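Local coordinates for Ras-associated and pleckstrin homology domains-containing protein 1 (Homo sapiens, PDB 4GMV) that mediates localized membrane signals, is implicated in regulating lamellipodial dynamics, negatively regulates cell adhesion, and targets VASP and EVL to the leading edge, at residues L32-H37 against N107-M112; Q56-L61 against W73-T78; E77-L82 against Q235-S240. All coordinates share one frame; numbering follows the deposited sequence.

In the fold
Contact 1 closes a loop of about seventy residues by laying the first strand of the Ras-associating domain, 31-38, beside its last, 108-112. Nested inside that loop, contact 2 seats helix 54-64 on strand 74-79, which follows it in the chain and is itself the other neighbour of 108-112, so both contacts build one ubiquitin-like sheet and its core. Contact 3 starts where contact 2 ends, sharing Glu77 and Thr78, and reaches some 150 residues on to the loop 235-240 of the PH domain. Its segments alternate with those of contact 1, so the two cross. Asn107 joins them through Gln237, tying the two domains together.

Contact 1: residues L32-H37 against N107-M112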
# COMPACT_ATOMS: atom_id res chain seq x y z
N LEU A 32 -17.03 -9.81 -12.82
CA LEU A 32 -15.79 -10.27 -13.44
C LEU A 32 -15.23 -11.41 -12.61
O LEU A 32 -15.27 -11.37 -11.37
CB LEU A 32 -14.77 -9.12 -13.52
CG LEU A 32 -13.28 -9.38 -13.80
CD1 LEU A 32 -13.02 -9.63 -15.27
CD2 LEU A 32 -12.43 -8.23 -13.29
N VAL A 33 -14.72 -12.44 -13.27
CA VAL A 33 -14.05 -13.53 -12.56
C VAL A 33 -12.55 -13.33 -12.62
O VAL A 33 -11.94 -13.38 -13.69
CB VAL A 33 -14.42 -14.93 -13.10
CG1 VAL A 33 -13.71 -16.00 -12.29
CG2 VAL A 33 -15.93 -15.15 -13.06
N ILE A 34 -11.95 -13.12 -11.45
CA ILE A 34 -10.51 -12.97 -11.33
C ILE A 34 -9.83 -14.24 -10.83
O ILE A 34 -10.50 -15.19 -10.41
CB ILE A 34 -10.14 -11.78 -10.42
CG1 ILE A 34 -10.59 -12.04 -8.99
CG2 ILE A 34 -10.79 -10.51 -10.95
CD1 ILE A 34 -10.11 -11.01 -7.99
N ARG A 35 -8.51 -14.26 -10.90
CA ARG A 35 -7.71 -15.33 -10.34
C ARG A 35 -6.85 -14.76 -9.21
O ARG A 35 -6.28 -13.67 -9.32
CB ARG A 35 -6.84 -15.96 -11.42
CG ARG A 35 -6.00 -17.13 -10.95
CD ARG A 35 -5.29 -17.79 -12.12
NE ARG A 35 -6.24 -18.26 -13.14
CZ ARG A 35 -6.91 -19.41 -13.08
NH1 ARG A 35 -6.75 -20.24 -12.06
NH2 ARG A 35 -7.74 -19.74 -14.07
N VAL A 36 -6.77 -15.51 -8.12
CA VAL A 36 -6.14 -15.05 -6.90
C VAL A 36 -5.18 -16.13 -6.40
O VAL A 36 -5.59 -17.24 -6.10
CB VAL A 36 -7.21 -14.74 -5.82
CG1 VAL A 36 -6.56 -14.56 -4.46
CG2 VAL A 36 -8.01 -13.51 -6.20
N HIS A 37 -3.90 -15.79 -6.32
CA HIS A 37 -2.89 -16.72 -5.82
C HIS A 37 -2.87 -16.73 -4.32
O HIS A 37 -3.15 -15.72 -3.67
CB HIS A 37 -1.51 -16.39 -6.38
CG HIS A 37 -1.30 -16.85 -7.79
ND1 HIS A 37 -1.79 -16.18 -8.85
CD2 HIS A 37 -0.63 -17.96 -8.31
CE1 HIS A 37 -1.44 -16.82 -9.98
NE2 HIS A 37 -0.74 -17.91 -9.65
N ASN A 107 1.20 -10.35 -14.24
CA ASN A 107 0.93 -9.87 -12.89
C ASN A 107 0.09 -10.87 -12.11
O ASN A 107 -0.77 -11.54 -12.68
CB ASN A 107 0.18 -8.53 -12.93
CG ASN A 107 1.05 -7.38 -13.41
OD1 ASN A 107 2.23 -7.54 -13.68
ND2 ASN A 107 0.45 -6.20 -13.51
N LYS A 108 0.33 -10.95 -10.80
CA LYS A 108 -0.44 -11.84 -9.93
C LYS A 108 -1.21 -11.06 -8.88
O LYS A 108 -0.86 -9.92 -8.54
CB LYS A 108 0.47 -12.85 -9.22
CG LYS A 108 1.21 -13.83 -10.13
CD LYS A 108 1.97 -14.86 -9.30
CE LYS A 108 3.05 -15.55 -10.11
NZ LYS A 108 3.57 -16.78 -9.44
N LEU A 109 -2.26 -11.67 -8.36
CA LEU A 109 -3.00 -11.08 -7.27
C LEU A 109 -2.94 -12.08 -6.14
O LEU A 109 -3.55 -13.15 -6.21
CB LEU A 109 -4.43 -10.81 -7.72
CG LEU A 109 -5.36 -9.86 -6.96
CD1 LEU A 109 -4.79 -8.45 -6.85
CD2 LEU A 109 -6.68 -9.85 -7.69
N ILE A 110 -2.15 -11.76 -5.11
CA ILE A 110 -1.91 -12.66 -3.99
C ILE A 110 -2.76 -12.31 -2.76
O ILE A 110 -2.79 -11.17 -2.31
CB ILE A 110 -0.41 -12.74 -3.62
CG1 ILE A 110 0.45 -13.00 -4.87
CG2 ILE A 110 -0.17 -13.83 -2.58
CD1 ILE A 110 1.92 -12.68 -4.71
N PHE A 111 -3.47 -13.32 -2.25
CA PHE A 111 -4.23 -13.21 -1.01
C PHE A 111 -3.38 -13.84 0.09
O PHE A 111 -3.13 -15.04 0.07
CB PHE A 111 -5.59 -13.91 -1.14
CG PHE A 111 -6.35 -14.02 0.15
CD1 PHE A 111 -6.66 -12.90 0.89
CD2 PHE A 111 -6.76 -15.27 0.62
CE1 PHE A 111 -7.36 -13.00 2.08
CE2 PHE A 111 -7.47 -15.38 1.80
CZ PHE A 111 -7.77 -14.25 2.54
N MET A 112 -2.91 -13.01 1.01
CA MET A 112 -2.07 -13.46 2.11
C MET A 112 -1.99 -12.45 3.25
O MET A 112 -2.48 -11.30 3.15
CB MET A 112 -0.66 -13.87 1.61
CG MET A 112 0.23 -12.73 1.11
SD MET A 112 1.84 -13.24 0.45
CE MET A 112 2.64 -13.98 1.88
O HOH W 1 -3.37 -14.13 -9.73
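His37 and Ile110 form the parallel bridge that pairs strand 31-38 with strand 108-112, the first and last strands of the Ras-associating domain and its ubiquitin-like sheet. Two backbone bonds fix the register: His37 N donates to Leu109 O at 2.7 Å, and Phe111 N returns to His37 O at 2.8 Å, the latter almost straight, with an N-H...O angle of 168°. The short segments are splayed, their directions 53° apart, so pairing is confined to the end of the first segment. Where they diverge, one water fills in: it donates to Arg35 O, accepts from Leu109 N and lies in the plane of the His37 ring at ND1, bridging backbone groups that do not bond directly and giving the ring an in-plane partner.

The buried face carries Ile34, Val36, Leu109 and Phe111. Leu109 CD2 meets Ile34 CD1 at 3.6 Å and, more loosely, Val36 CG2, while Val36 CG1 lies 3.5 Å from Phe111 CB. With CG anti to the backbone N, the Phe111 ring swings away from strand 31-38 and stacks with Trp73. Leu98 of helix 94-98 touches both Ile34 and Leu109, closing this part of the core.

His37 and Lys108 take up the face shared with Ile110. The lysine chain, extended beyond CG, passes over the imidazole and carries its ammonium on to a salt bridge with Asp41. The ring receives a CH-pi contact from Lys108 CD, which stands 3.9 Å from the centroid, only 5° off the ring normal.

Contact 2: residues Q56-L61 against W73-T78; sequences QVLDNL and WSLVET
Segment 56-61 of helix 54-64 runs at 114° to segment 74-78 of strand 74-79 (N-to-C directions), with their axes 9.0 Å apart at closest approach and Leu58 and Ser74 as the nearest pair of CA atoms. The helix lies against the sheet of the Ras-associating domain, as the main helix does in the ubiquitin-like fold. Val57, Leu58 and Leu61 face the strand, and Leu75 points back between them.

The two methyls of Leu75 part to meet different residues of the helix. CD1 reaches Val57 CG1 at 3.9 Å, and CD2 reaches Leu61 CD1 at the same 3.9 Å; both pairs of side chains cross at about a right angle. Leu75 CG is approached more distantly by Leu58 CD2, at 4.2 Å.

Leu58 works mainly on backbone, at the point where the chain enters the strand. Its CD2 lies 3.7 Å from Ser74 C, and its CD1 is 3.5 Å from Trp73 O. That carbonyl is not left to the methyl alone, since it accepts a hydrogen bond from Lys117 NZ. The leucine has CG anti to its carbonyl carbon (chi1 -81°), and its forked end thereby spans the start of the strand. Phe111 of strand 108-112 touches Leu58, Leu61 and Leu75, while Val48 of strand 43-49 touches Val57 and Met46 touches Leu61, carrying the same core on to that strand.

No hydrogen bond joins helix to strand here. The hold is apolar: branched side chains meeting at their methyls, a contact with little directionality, while the strand's backbone groups bond within the sheet.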
# COMPACT_ATOMS: atom_id res chain seq x y z
N GLN A 56 -14.21 -5.31 0.63
CA GLN A 56 -15.30 -6.24 0.32
C GLN A 56 -14.79 -7.53 -0.29
O GLN A 56 -15.26 -8.62 0.08
CB GLN A 56 -16.34 -5.56 -0.57
CG GLN A 56 -17.17 -4.56 0.21
CD GLN A 56 -17.83 -3.50 -0.65
OE1 GLN A 56 -17.52 -3.35 -1.83
NE2 GLN A 56 -18.74 -2.75 -0.05
N VAL A 57 -13.81 -7.42 -1.20
CA VAL A 57 -13.20 -8.58 -1.84
C VAL A 57 -12.51 -9.47 -0.81
O VAL A 57 -12.71 -10.68 -0.80
CB VAL A 57 -12.23 -8.17 -2.99
CG1 VAL A 57 -11.55 -9.39 -3.60
CG2 VAL A 57 -12.97 -7.38 -4.06
N LEU A 58 -11.73 -8.85 0.09
CA LEU A 58 -11.09 -9.58 1.19
C LEU A 58 -12.09 -10.32 2.08
O LEU A 58 -11.83 -11.44 2.52
CB LEU A 58 -10.23 -8.65 2.05
CG LEU A 58 -8.81 -8.31 1.57
CD1 LEU A 58 -8.23 -7.25 2.48
CD2 LEU A 58 -7.91 -9.54 1.53
N ASP A 59 -13.23 -9.68 2.36
CA ASP A 59 -14.27 -10.29 3.18
C ASP A 59 -14.83 -11.57 2.54
O ASP A 59 -15.04 -12.57 3.23
CB ASP A 59 -15.40 -9.30 3.48
CG ASP A 59 -15.00 -8.22 4.46
OD1 ASP A 59 -14.07 -8.45 5.26
OD2 ASP A 59 -15.61 -7.13 4.44
N ASN A 60 -15.06 -11.53 1.22
CA ASN A 60 -15.53 -12.71 0.49
C ASN A 60 -14.48 -13.80 0.46
O ASN A 60 -14.80 -14.98 0.53
CB ASN A 60 -15.98 -12.35 -0.92
CG ASN A 60 -17.25 -11.51 -0.94
OD1 ASN A 60 -17.50 -10.75 -1.88
ND2 ASN A 60 -18.05 -11.62 0.12
N LEU A 61 -13.22 -13.38 0.38
CA LEU A 61 -12.11 -14.30 0.44
C LEU A 61 -12.02 -14.95 1.82
O LEU A 61 -11.83 -16.16 1.92
CB LEU A 61 -10.80 -13.61 0.07
CG LEU A 61 -10.51 -13.58 -1.43
CD1 LEU A 61 -9.56 -12.45 -1.80
CD2 LEU A 61 -9.98 -14.93 -1.88
N TRP A 73 -4.36 -9.64 6.70
CA TRP A 73 -4.86 -10.17 5.43
C TRP A 73 -4.95 -9.07 4.40
O TRP A 73 -5.55 -8.02 4.66
CB TRP A 73 -6.23 -10.84 5.56
CG TRP A 73 -6.27 -12.16 6.30
CD1 TRP A 73 -6.96 -12.45 7.47
CD2 TRP A 73 -5.63 -13.43 5.92
NE1 TRP A 73 -6.78 -13.75 7.84
CE2 TRP A 73 -5.99 -14.40 6.95
CE3 TRP A 73 -4.82 -13.85 4.86
CZ2 TRP A 73 -5.54 -15.72 6.92
CZ3 TRP A 73 -4.38 -15.19 4.84
CH2 TRP A 73 -4.73 -16.09 5.85
N SER A 74 -4.37 -9.34 3.23
CA SER A 74 -4.13 -8.37 2.17
C SER A 74 -4.32 -8.94 0.77
O SER A 74 -4.17 -10.15 0.55
CB SER A 74 -2.69 -7.88 2.26
OG SER A 74 -2.41 -7.30 3.52
N LEU A 75 -4.65 -8.06 -0.18
CA LEU A 75 -4.48 -8.34 -1.60
C LEU A 75 -3.23 -7.62 -2.05
O LEU A 75 -3.11 -6.40 -1.87
CB LEU A 75 -5.68 -7.89 -2.43
CG LEU A 75 -6.87 -8.84 -2.47
CD1 LEU A 75 -7.78 -8.41 -3.60
CD2 LEU A 75 -6.45 -10.30 -2.63
N VAL A 76 -2.31 -8.39 -2.63
CA VAL A 76 -1.00 -7.93 -3.07
C VAL A 76 -0.96 -8.05 -4.58
O VAL A 76 -1.35 -9.07 -5.15
CB VAL A 76 0.12 -8.80 -2.44
CG1 VAL A 76 1.47 -8.57 -3.13
CG2 VAL A 76 0.25 -8.54 -0.95
N GLU A 77 -0.49 -7.00 -5.23
CA GLU A 77 -0.28 -6.97 -6.66
C GLU A 77 1.20 -7.24 -6.91
O GLU A 77 2.04 -6.76 -6.16
CB GLU A 77 -0.64 -5.57 -7.18
CG GLU A 77 -0.49 -5.37 -8.67
CD GLU A 77 -0.86 -3.96 -9.11
OE1 GLU A 77 -0.10 -3.02 -8.82
OE2 GLU A 77 -1.91 -3.79 -9.77
N THR A 78 1.52 -8.00 -7.95
CA THR A 78 2.90 -8.04 -8.41
C THR A 78 2.94 -7.46 -9.80
O THR A 78 2.23 -7.94 -10.68
CB THR A 78 3.52 -9.46 -8.47
OG1 THR A 78 2.79 -10.26 -9.40
CG2 THR A 78 3.56 -10.13 -7.10

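Contact 3: residues E77-L82 against Q235-S240; sequences ETVSEL and QIQKKS
Glu77, on strand 74-79 of the Ras-associating domain, reaches the PH-domain loop 235-240 through water: a single molecule donates to Glu77 OE1 at 3.1 Å and accepts from Gln237 NE2 at 3.2 Å. The other carboxylate oxygen, OE2, is bonded to Trp101 NE1. Val79 follows, its CG1 resting 3.8 Å from Gln237 OE1. Gln237 starts away from the strand but bends at chi2 (-61°), which brings its amide across the valine; OE1 accepts from Asn107 ND2, and Asn107 OD1 in turn takes the N-H of Ser80.

After the strand the chain turns, with Leu82 N bonded to Val79 O. Glu81 lies alongside Lys238, pointing the same way, and its OE1 approaches Lys238 CB at 3.9 Å. A second water donates to Glu81 OE2 and accepts from Lys239 N at 2.8 Å.

Leu82 packs its two methyls against the loop's main chain. CD2 sits 3.6 Å from both Lys238 C and Lys239 N, and CD1 lies 3.9 Å from Gln237 C. Its carbonyl oxygen is hydrogen-bonded to the hydroxyl of Tyr217, a site of phosphorylation by ABL1 that is unmodified here.

The two segments thus meet through a leucine laid on backbone and two water bridges, without a direct hydrogen bond; Asn107 and Tyr217 supply direct bonds between the domains. Water links a buried carboxylate to an amide at one end, a more exposed carboxylate to a backbone N-H at the other.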
# COMPACT_ATOMS: atom_id res chain seq x y z
N GLU A 77 -0.49 -7.00 -5.23
CA GLU A 77 -0.28 -6.97 -6.66
C GLU A 77 1.20 -7.24 -6.91
O GLU A 77 2.04 -6.76 -6.16
CB GLU A 77 -0.64 -5.57 -7.18
CG GLU A 77 -0.49 -5.37 -8.67
CD GLU A 77 -0.86 -3.96 -9.11
OE1 GLU A 77 -0.10 -3.02 -8.82
OE2 GLU A 77 -1.91 -3.79 -9.77
N THR A 78 1.52 -8.00 -7.95
CA THR A 78 2.90 -8.04 -8.41
C THR A 78 2.94 -7.46 -9.80
O THR A 78 2.23 -7.94 -10.68
CB THR A 78 3.52 -9.46 -8.47
OG1 THR A 78 2.79 -10.26 -9.40
CG2 THR A 78 3.56 -10.13 -7.10
N VAL A 79 3.76 -6.44 -10.00
CA VAL A 79 4.06 -5.99 -11.36
C VAL A 79 5.26 -6.81 -11.84
O VAL A 79 6.42 -6.45 -11.60
CB VAL A 79 4.29 -4.47 -11.44
CG1 VAL A 79 4.37 -4.03 -12.90
CG2 VAL A 79 3.17 -3.72 -10.72
N SER A 80 4.95 -7.93 -12.49
CA SER A 80 5.89 -8.99 -12.85
C SER A 80 7.06 -8.51 -13.69
O SER A 80 8.22 -8.88 -13.44
CB SER A 80 5.13 -10.11 -13.58
OG SER A 80 6.01 -11.01 -14.24
N GLU A 81 6.75 -7.69 -14.69
CA GLU A 81 7.74 -7.16 -15.63
C GLU A 81 8.68 -6.15 -14.99
O GLU A 81 9.77 -5.90 -15.51
CB GLU A 81 7.03 -6.50 -16.80
CG GLU A 81 7.17 -7.26 -18.10
CD GLU A 81 7.36 -6.31 -19.27
OE1 GLU A 81 6.35 -5.72 -19.72
OE2 GLU A 81 8.52 -6.15 -19.72
N LEU A 82 8.25 -5.55 -13.89
CA LEU A 82 9.05 -4.52 -13.25
C LEU A 82 9.61 -4.97 -11.90
O LEU A 82 10.21 -4.17 -11.17
CB LEU A 82 8.23 -3.22 -13.13
CG LEU A 82 7.77 -2.57 -14.45
CD1 LEU A 82 6.83 -1.40 -14.20
CD2 LEU A 82 8.96 -2.13 -15.32
N GLN A 235 -0.89 3.14 -13.82
CA GLN A 235 -1.04 2.74 -15.24
C GLN A 235 0.23 2.19 -15.90
O GLN A 235 0.14 1.49 -16.92
CB GLN A 235 -1.50 3.93 -16.08
CG GLN A 235 -3.00 4.15 -16.15
CD GLN A 235 -3.39 5.30 -17.08
OE1 GLN A 235 -2.61 5.71 -17.95
NE2 GLN A 235 -4.60 5.80 -16.91
N ILE A 236 1.39 2.52 -15.35
CA ILE A 236 2.65 2.09 -15.94
C ILE A 236 2.90 0.61 -15.67
O ILE A 236 2.91 0.17 -14.52
CB ILE A 236 3.83 2.97 -15.48
CG1 ILE A 236 3.75 4.34 -16.13
CG2 ILE A 236 5.16 2.32 -15.85
CD1 ILE A 236 4.48 5.41 -15.36
N GLN A 237 3.08 -0.16 -16.74
CA GLN A 237 3.23 -1.61 -16.65
C GLN A 237 4.54 -2.12 -17.24
O GLN A 237 4.92 -3.27 -17.03
CB GLN A 237 2.03 -2.31 -17.29
CG GLN A 237 0.71 -2.07 -16.57
CD GLN A 237 0.71 -2.57 -15.13
OE1 GLN A 237 1.08 -3.72 -14.86
NE2 GLN A 237 0.30 -1.72 -14.20
N LYS A 238 5.24 -1.25 -17.96
CA LYS A 238 6.53 -1.58 -18.57
C LYS A 238 7.58 -0.51 -18.28
O LYS A 238 7.27 0.54 -17.71
CB LYS A 238 6.36 -1.81 -20.08
CG LYS A 238 5.93 -0.58 -20.87
CD LYS A 238 5.72 -0.89 -22.34
CE LYS A 238 5.57 0.39 -23.14
NZ LYS A 238 5.00 0.16 -24.50
N LYS A 239 8.83 -0.79 -18.66
CA LYS A 239 9.96 0.12 -18.48
C LYS A 239 9.62 1.54 -18.93
O LYS A 239 9.11 1.75 -20.02
CB LYS A 239 11.18 -0.39 -19.25
CG LYS A 239 12.44 0.45 -19.13
CD LYS A 239 13.48 0.06 -20.17
CE LYS A 239 13.95 -1.38 -20.02
NZ LYS A 239 14.85 -1.78 -21.13
N SER A 240 9.94 2.50 -18.06
CA SER A 240 9.63 3.90 -18.27
C SER A 240 10.49 4.74 -17.34
O SER A 240 10.85 4.31 -16.23
CB SER A 240 8.14 4.16 -17.99
OG SER A 240 7.84 5.54 -17.98
O HOH W 2 0.55 -1.03 -11.07
O HOH W 3 9.64 -3.33 -19.53